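PDB 5THE: piwi domain-containing protein from Vanderwaltozyma polyspora, which probably binds RNA as a budding-yeast Argonaute, of which this chain represents the C-terminal lobe with its RNase H-like Piwi domain. Local coordinates for residues L304-G307 / I313-V316; S318-R323 / K360-S365; T384-V389 / D466-I471. All coordinates share one frame; numbering follows the deposited sequence.

Interaction 1 (L304-G307 / I313-V316)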
loop_
_atom_site.group_PDB
_atom_site.type_symbol
_atom_site.label_atom_id
_atom_site.label_comp_id
_atom_site.label_asym_id
_atom_site.label_seq_id
_atom_site.Cartn_x
_atom_site.Cartn_y
_atom_site.Cartn_z
ATOM N N LEU A 304 18.358 1.786 -3.618
ATOM C CA LEU A 304 18.977 0.652 -4.282
ATOM C C LEU A 304 19.800 -0.119 -3.260
ATOM O O LEU A 304 20.556 0.483 -2.496
ATOM C CB LEU A 304 19.867 1.136 -5.427
ATOM C CG LEU A 304 20.296 0.058 -6.414
ATOM C CD1 LEU A 304 19.084 -0.495 -7.152
ATOM C CD2 LEU A 304 21.314 0.618 -7.393
ATOM N N GLN A 305 19.640 -1.440 -3.230
ATOM C CA GLN A 305 20.447 -2.262 -2.337
ATOM C C GLN A 305 21.890 -2.319 -2.832
ATOM O O GLN A 305 22.227 -1.848 -3.921
ATOM C CB GLN A 305 19.878 -3.673 -2.240
ATOM C CG GLN A 305 18.535 -3.761 -1.540
ATOM C CD GLN A 305 18.693 -4.019 -0.060
ATOM O OE1 GLN A 305 18.931 -3.094 0.724
ATOM N NE2 GLN A 305 18.574 -5.281 0.335
ATOM N N ASP A 306 22.744 -2.970 -2.033
ATOM C CA ASP A 306 24.178 -3.014 -2.293
ATOM C C ASP A 306 24.576 -4.038 -3.346
ATOM O O ASP A 306 25.636 -3.886 -3.956
ATOM C CB ASP A 306 24.931 -3.310 -0.995
ATOM C CG ASP A 306 24.960 -2.120 -0.058
ATOM O OD1 ASP A 306 24.908 -0.980 -0.555
ATOM O OD2 ASP A 306 25.037 -2.322 1.172
ATOM N N GLY A 307 23.766 -5.072 -3.570
ATOM C CA GLY A 307 24.104 -6.111 -4.514
ATOM C C GLY A 307 22.877 -6.825 -5.040
ATOM O O GLY A 307 21.748 -6.578 -4.598
ATOM N N ILE A 313 17.760 -5.652 4.114
ATOM C CA ILE A 313 17.888 -4.212 3.911
ATOM C C ILE A 313 18.907 -3.675 4.905
ATOM O O ILE A 313 18.543 -3.236 6.005
ATOM C CB ILE A 313 16.548 -3.468 4.081
ATOM C CG1 ILE A 313 15.397 -4.211 3.404
ATOM C CG2 ILE A 313 16.676 -2.081 3.531
ATOM C CD1 ILE A 313 13.985 -3.678 3.800
ATOM N N THR A 314 20.180 -3.682 4.502
ATOM C CA THR A 314 21.277 -3.391 5.422
ATOM C C THR A 314 21.133 -2.025 6.072
ATOM O O THR A 314 21.404 -1.864 7.267
ATOM C CB THR A 314 22.614 -3.463 4.687
ATOM O OG1 THR A 314 22.722 -4.727 4.034
ATOM C CG2 THR A 314 23.763 -3.307 5.674
ATOM N N ASN A 315 20.744 -1.023 5.301
ATOM C CA ASN A 315 20.678 0.338 5.801
ATOM C C ASN A 315 19.235 0.831 5.837
ATOM O O ASN A 315 18.950 1.987 5.516
ATOM C CB ASN A 315 21.569 1.257 4.967
ATOM C CG ASN A 315 22.053 2.476 5.748
ATOM O OD1 ASN A 315 21.894 2.557 6.975
ATOM N ND2 ASN A 315 22.649 3.435 5.035
ATOM N N VAL A 316 18.308 -0.046 6.248
ATOM C CA VAL A 316 16.902 0.345 6.345
ATOM C C VAL A 316 16.761 1.552 7.266
ATOM O O VAL A 316 15.965 2.463 7.007
ATOM C CB VAL A 316 16.035 -0.852 6.800
ATOM C CG1 VAL A 316 16.344 -1.284 8.259
ATOM C CG2 VAL A 316 14.548 -0.531 6.647
HETATM O O HOH W 1 20.244 -1.473 2.506
#
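Ile313 meets Gln305 at its backbone: the carboxamide of Gln305 lies against the CA of Ile313, with OE1 3.5 Å from that CA and NE2 3.8 Å from it. With CG1 of Ile313 beside the backbone N (chi1 -43°), CG2 is left anti to it and is the branch that OE1 approaches, the two side chains meeting nearly perpendicular. A bend at chi2 of Gln305 (-92°) turns the amide into this position, where NE2 donates to the backbone oxygens of Glu310 and Ile312 and so ties the loop back to the strand it has just left. Ile313 N in turn bonds to Glu358, while its side chain packs on Ser271, Val273, Tyr341 and Arg343. The loop is the link from the third antiparallel strand, 300-305, to helix 320-329, the strand-to-helix passage of an RNase H-like fold. Thr314 sits at the exposed margin, with OG1 4.4 Å from Asp306 OD2; the hydroxyl bonds to Glu310, and the aspartate makes its salt bridge with Lys531. Asn315 is reached through water: one molecule donates to Gln305 OE1 at 2.7 Å and accepts from Asn315 N at 2.9 Å. Val316 closes a type I turn with a bond from its N to Ile313 O of 3.2 Å, and its side chain turns to Glu358, Ser361 and Ile362 of helix 351-373.

Interaction 2 (S318-R323 / K360-S365); sequences SLMLNR and KSIKES
Ser318 and Ser365 stand with their CA atoms 6.4 Å apart, and Met320 and Ile362 with theirs 7.0 Å apart, where the 3-10 turn and first residues leading into helix 320-329 meet the middle of helix 351-373. At the first pair the hydroxyl of Ser365 faces backbone: its OG lies 3.8 Å from Ser318 N. What holds that hydroxyl is its own helix. With OG beside the backbone N (chi1 -62°), Ser365 donates to Ser361 O at 2.8 Å, tilted 30° from the carbonyl plane, while Ser365 N comes to the same oxygen from the opposite face, so one carbonyl is gripped by two donors of one residue. Replacing Ser365 by an alanine is likely to cost Ser361 O its hydroxyl donor, leaving the amide of the same residue, and to open a small gap beside Ser318 N. The hydroxyl of Ser318 turns elsewhere, to Asn315 O, and Ser361 OG bonds to the backbone N of Gly317, a polar tie between helix 351-373 and the turn leading into the other. The second pair is apolar: Met320 sends its sulfur to Ile362, SD lying 4.3 Å from CG2. Met320 also rests on Leu267, Leu269 and Leu287, placing it between helix 351-373 and the strands; Ile362 touches Val316 as well. Two helices packed over one face of a mixed sheet, touching near the start of the first, and each leading on to a strand, are characteristic of the RNase H-like fold of Piwi domains.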
loop_
_atom_site.group_PDB
_atom_site.type_symbol
_atom_site.label_atom_id
_atom_site.label_comp_id
_atom_site.label_asym_id
_atom_site.label_seq_id
_atom_site.Cartn_x
_atom_site.Cartn_y
_atom_site.Cartn_z
ATOM N N SER A 318 18.528 4.107 7.558
ATOM C CA SER A 318 18.750 5.389 6.902
ATOM C C SER A 318 17.440 5.982 6.389
ATOM O O SER A 318 17.256 7.207 6.421
ATOM C CB SER A 318 19.760 5.227 5.769
ATOM O OG SER A 318 19.182 4.558 4.667
ATOM N N LEU A 319 16.507 5.131 5.947
ATOM C CA LEU A 319 15.178 5.548 5.499
ATOM C C LEU A 319 14.270 5.990 6.642
ATOM O O LEU A 319 13.152 6.455 6.380
ATOM C CB LEU A 319 14.512 4.407 4.727
ATOM C CG LEU A 319 15.325 3.826 3.571
ATOM C CD1 LEU A 319 14.541 2.765 2.828
ATOM C CD2 LEU A 319 15.737 4.936 2.631
ATOM N N MET A 320 14.710 5.867 7.895
ATOM C CA MET A 320 13.855 6.253 9.006
ATOM C C MET A 320 13.740 7.760 9.157
ATOM O O MET A 320 12.745 8.227 9.712
ATOM C CB MET A 320 14.369 5.636 10.307
ATOM C CG MET A 320 14.070 4.154 10.439
ATOM S SD MET A 320 12.294 3.810 10.633
ATOM C CE MET A 320 11.842 4.790 12.077
ATOM N N LEU A 321 14.718 8.527 8.664
ATOM C CA LEU A 321 14.765 9.958 8.957
ATOM C C LEU A 321 13.486 10.659 8.509
ATOM O O LEU A 321 12.875 11.418 9.275
ATOM C CB LEU A 321 15.990 10.598 8.301
ATOM C CG LEU A 321 16.126 12.128 8.392
ATOM C CD1 LEU A 321 16.047 12.631 9.837
ATOM C CD2 LEU A 321 17.408 12.611 7.736
ATOM N N ASN A 322 13.054 10.397 7.277
ATOM C CA ASN A 322 11.824 11.010 6.784
ATOM C C ASN A 322 10.591 10.466 7.484
ATOM O O ASN A 322 9.618 11.204 7.666
ATOM C CB ASN A 322 11.695 10.807 5.275
ATOM C CG ASN A 322 12.660 11.664 4.509
ATOM O OD1 ASN A 322 13.126 12.672 5.026
ATOM N ND2 ASN A 322 12.978 11.267 3.281
ATOM N N ARG A 323 10.579 9.179 7.847
ATOM C CA ARG A 323 9.453 8.679 8.634
ATOM C C ARG A 323 9.289 9.505 9.901
ATOM O O ARG A 323 8.169 9.876 10.273
ATOM C CB ARG A 323 9.639 7.202 8.991
ATOM C CG ARG A 323 10.246 6.340 7.877
ATOM C CD ARG A 323 9.210 5.921 6.852
ATOM N NE ARG A 323 8.688 7.023 6.043
ATOM C CZ ARG A 323 9.386 7.630 5.090
ATOM N NH1 ARG A 323 10.637 7.256 4.860
ATOM N NH2 ARG A 323 8.846 8.610 4.379
ATOM N N LYS A 360 18.050 -3.794 14.408
ATOM C CA LYS A 360 19.175 -3.046 14.969
ATOM C C LYS A 360 19.434 -1.760 14.193
ATOM O O LYS A 360 19.721 -0.715 14.785
ATOM C CB LYS A 360 20.441 -3.908 14.975
ATOM C CG LYS A 360 21.695 -3.167 15.469
ATOM C CD LYS A 360 22.954 -4.038 15.362
ATOM C CE LYS A 360 24.212 -3.180 15.467
ATOM N NZ LYS A 360 25.430 -3.956 15.798
ATOM N N SER A 361 19.345 -1.816 12.866
ATOM C CA SER A 361 19.539 -0.603 12.083
ATOM C C SER A 361 18.483 0.443 12.416
ATOM O O SER A 361 18.787 1.638 12.503
ATOM C CB SER A 361 19.521 -0.931 10.595
ATOM O OG SER A 361 19.540 0.265 9.839
ATOM N N ILE A 362 17.235 0.013 12.614
ATOM C CA ILE A 362 16.180 0.955 12.975
ATOM C C ILE A 362 16.483 1.602 14.321
ATOM O O ILE A 362 16.407 2.827 14.467
ATOM C CB ILE A 362 14.809 0.250 12.980
ATOM C CG1 ILE A 362 14.405 -0.109 11.548
ATOM C CG2 ILE A 362 13.753 1.132 13.631
ATOM C CD1 ILE A 362 13.156 -0.966 11.457
ATOM N N LYS A 363 16.827 0.790 15.327
ATOM C CA LYS A 363 17.011 1.354 16.663
ATOM C C LYS A 363 18.228 2.269 16.708
ATOM O O LYS A 363 18.194 3.335 17.335
ATOM C CB LYS A 363 17.133 0.239 17.695
ATOM C CG LYS A 363 15.843 -0.543 17.932
ATOM C CD LYS A 363 16.018 -1.515 19.075
ATOM C CE LYS A 363 16.120 -0.794 20.410
ATOM N NZ LYS A 363 14.833 -0.172 20.829
ATOM N N GLU A 364 19.297 1.894 16.006
ATOM C CA GLU A 364 20.508 2.705 16.038
ATOM C C GLU A 364 20.343 3.974 15.219
ATOM O O GLU A 364 20.831 5.042 15.618
ATOM C CB GLU A 364 21.697 1.869 15.564
ATOM C CG GLU A 364 21.970 0.746 16.568
ATOM C CD GLU A 364 23.229 -0.041 16.311
ATOM O OE1 GLU A 364 23.726 -0.034 15.161
ATOM O OE2 GLU A 364 23.704 -0.680 17.282
ATOM N N SER A 365 19.630 3.894 14.093
ATOM C CA SER A 365 19.395 5.099 13.296
ATOM C C SER A 365 18.512 6.095 14.040
ATOM O O SER A 365 18.802 7.295 14.051
ATOM C CB SER A 365 18.779 4.741 11.946
ATOM O OG SER A 365 19.667 3.921 11.200
#

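Interaction 3 (T384-V389 / D466-I471)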
loop_
_atom_site.group_PDB
_atom_site.type_symbol
_atom_site.label_atom_id
_atom_site.label_comp_id
_atom_site.label_asym_id
_atom_site.label_seq_id
_atom_site.Cartn_x
_atom_site.Cartn_y
_atom_site.Cartn_z
ATOM N N THR A 384 8.372 -3.180 17.526
ATOM C CA THR A 384 7.842 -4.510 17.252
ATOM C C THR A 384 8.073 -4.777 15.773
ATOM O O THR A 384 7.769 -3.920 14.936
ATOM C CB THR A 384 6.349 -4.621 17.589
ATOM O OG1 THR A 384 6.140 -4.416 18.993
ATOM C CG2 THR A 384 5.823 -6.023 17.199
ATOM N N CYS A 385 8.608 -5.947 15.446
ATOM C CA CYS A 385 8.790 -6.341 14.054
ATOM C C CYS A 385 7.887 -7.525 13.702
ATOM O O CYS A 385 7.864 -8.541 14.410
ATOM C CB CYS A 385 10.256 -6.684 13.770
ATOM S SG CYS A 385 10.506 -7.391 12.131
ATOM N N ILE A 386 7.157 -7.402 12.596
ATOM C CA ILE A 386 6.323 -8.487 12.098
ATOM C C ILE A 386 6.676 -8.761 10.647
ATOM O O ILE A 386 6.643 -7.854 9.808
ATOM C CB ILE A 386 4.821 -8.182 12.228
ATOM C CG1 ILE A 386 4.460 -7.974 13.699
ATOM C CG2 ILE A 386 4.002 -9.333 11.609
ATOM C CD1 ILE A 386 2.985 -7.685 13.927
ATOM N N ALA A 387 6.999 -10.011 10.346
ATOM C CA ALA A 387 7.284 -10.413 8.981
ATOM C C ALA A 387 6.055 -11.086 8.387
ATOM O O ALA A 387 5.348 -11.832 9.069
ATOM C CB ALA A 387 8.496 -11.350 8.932
ATOM N N THR A 388 5.811 -10.819 7.112
ATOM C CA THR A 388 4.694 -11.393 6.380
ATOM C C THR A 388 5.202 -12.217 5.208
ATOM O O THR A 388 6.121 -11.801 4.490
ATOM C CB THR A 388 3.747 -10.295 5.866
ATOM O OG1 THR A 388 4.485 -9.363 5.062
ATOM C CG2 THR A 388 3.112 -9.547 7.050
ATOM N N VAL A 389 4.608 -13.393 5.025
ATOM C CA VAL A 389 4.827 -14.216 3.837
ATOM C C VAL A 389 3.447 -14.477 3.252
ATOM O O VAL A 389 2.647 -15.218 3.841
ATOM C CB VAL A 389 5.555 -15.531 4.159
ATOM C CG1 VAL A 389 5.641 -16.424 2.924
ATOM C CG2 VAL A 389 6.948 -15.253 4.729
ATOM N N ASP A 466 -3.446 -11.777 20.745
ATOM C CA ASP A 466 -4.712 -11.106 20.414
ATOM C C ASP A 466 -4.484 -9.685 19.922
ATOM O O ASP A 466 -5.152 -9.224 18.982
ATOM C CB ASP A 466 -5.659 -11.056 21.619
ATOM C CG ASP A 466 -6.347 -12.387 21.922
ATOM O OD1 ASP A 466 -6.483 -12.690 23.117
ATOM O OD2 ASP A 466 -6.742 -13.126 20.990
ATOM N N TYR A 467 -3.581 -8.950 20.570
ATOM C CA TYR A 467 -3.267 -7.593 20.147
ATOM C C TYR A 467 -2.658 -7.581 18.743
ATOM O O TYR A 467 -3.109 -6.842 17.853
ATOM C CB TYR A 467 -2.320 -6.946 21.160
ATOM C CG TYR A 467 -1.785 -5.602 20.719
ATOM C CD1 TYR A 467 -2.605 -4.480 20.725
ATOM C CD2 TYR A 467 -0.472 -5.458 20.277
ATOM C CE1 TYR A 467 -2.146 -3.252 20.309
ATOM C CE2 TYR A 467 0.002 -4.218 19.859
ATOM C CZ TYR A 467 -0.847 -3.118 19.901
ATOM O OH TYR A 467 -0.429 -1.876 19.480
ATOM N N LEU A 468 -1.654 -8.434 18.513
ATOM C CA LEU A 468 -1.009 -8.435 17.204
ATOM C C LEU A 468 -1.961 -8.914 16.119
ATOM O O LEU A 468 -1.940 -8.395 14.998
ATOM C CB LEU A 468 0.249 -9.302 17.223
ATOM C CG LEU A 468 1.425 -8.787 18.050
ATOM C CD1 LEU A 468 2.630 -9.671 17.787
ATOM C CD2 LEU A 468 1.727 -7.329 17.725
ATOM N N GLN A 469 -2.802 -9.907 16.427
ATOM C CA GLN A 469 -3.700 -10.412 15.394
ATOM C C GLN A 469 -4.783 -9.403 15.077
ATOM O O GLN A 469 -5.221 -9.304 13.925
ATOM C CB GLN A 469 -4.306 -11.757 15.816
ATOM C CG GLN A 469 -3.256 -12.867 15.804
ATOM C CD GLN A 469 -3.656 -14.119 16.579
ATOM O OE1 GLN A 469 -4.788 -14.275 16.986
ATOM N NE2 GLN A 469 -2.715 -14.997 16.793
ATOM N N GLU A 470 -5.210 -8.629 16.077
ATOM C CA GLU A 470 -6.230 -7.632 15.806
ATOM C C GLU A 470 -5.662 -6.503 14.953
ATOM O O GLU A 470 -6.307 -6.051 14.003
ATOM C CB GLU A 470 -6.803 -7.098 17.123
ATOM C CG GLU A 470 -8.039 -6.222 16.937
ATOM C CD GLU A 470 -8.648 -5.762 18.236
ATOM O OE1 GLU A 470 -8.141 -6.119 19.323
ATOM O OE2 GLU A 470 -9.652 -5.035 18.156
ATOM N N ILE A 471 -4.453 -6.048 15.287
ATOM C CA ILE A 471 -3.764 -5.024 14.504
ATOM C C ILE A 471 -3.576 -5.474 13.060
ATOM O O ILE A 471 -3.882 -4.738 12.113
ATOM C CB ILE A 471 -2.409 -4.706 15.155
ATOM C CG1 ILE A 471 -2.600 -3.797 16.351
ATOM C CG2 ILE A 471 -1.424 -4.132 14.146
ATOM C CD1 ILE A 471 -1.294 -3.357 16.840
#
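A helix laid on the core sheet of the Piwi domain brings Leu468 of helix 465-475 down onto Ile386 and Thr384 of strand 383-389. The backbones keep their distance, the CA atoms of Ile386 and Leu468 being 8.9 Å apart, and side chains fill the interval. One methyl of Leu468 does the touching: CD2 lies 4.0 Å from Ile386 CD1 and 4.3 Å from Thr384 CG2, resting on two residues that point from the same face of the strand. Ile386 reaches it through its longer branch, stretched out at chi2 (-179°) to carry CD1 up to the helix, and the two side chains run antiparallel as they pass. Thr384 divides its work between its two branches. CG2 meets the leucine, while OG1 is bonded to Asp459 and Asn461, which satisfies the polar atom of a buried residue. Leu468 also touches Cys456, Phe435 and Ser463, and Ile386 touches Phe342 on the neighbouring parallel strand. One turn further along the helix, Ile471 packs on Met340 and places its CG1 4.0 Å above the ring plane of Tyr467, nearer the ring's margin than its centre. Nothing polar passes between the two segments, and the contact is wholly buried. Its nearest atom is about 10 Å from the bound nucleic acid. Such aliphatic packing of a helix against alternate residues of an inner strand belongs to the layered core of the RNase H-like fold.

All three contacts belong to one Piwi domain, yet they differ with depth. Interaction 3 is a buried, purely aliphatic seat of a helix on an inner strand. Interactions 1 and 2 are partly buried. The first is polar, joined through an amide and a bridging water; in the second the serines bond within their own helix or to the adjoining turn, and only van der Waals contact crosses between the two segments. They adjoin, with Val316 CG1 4.0 Å from Ile362 CG1, so the loop and helix 351-373 share a border. Tyr341 lies under interaction 1, whereas its neighbours Met340 and Phe342 lie under interaction 3; strand 339-344 therefore separates the two faces. Interaction 3 touches neither of the others.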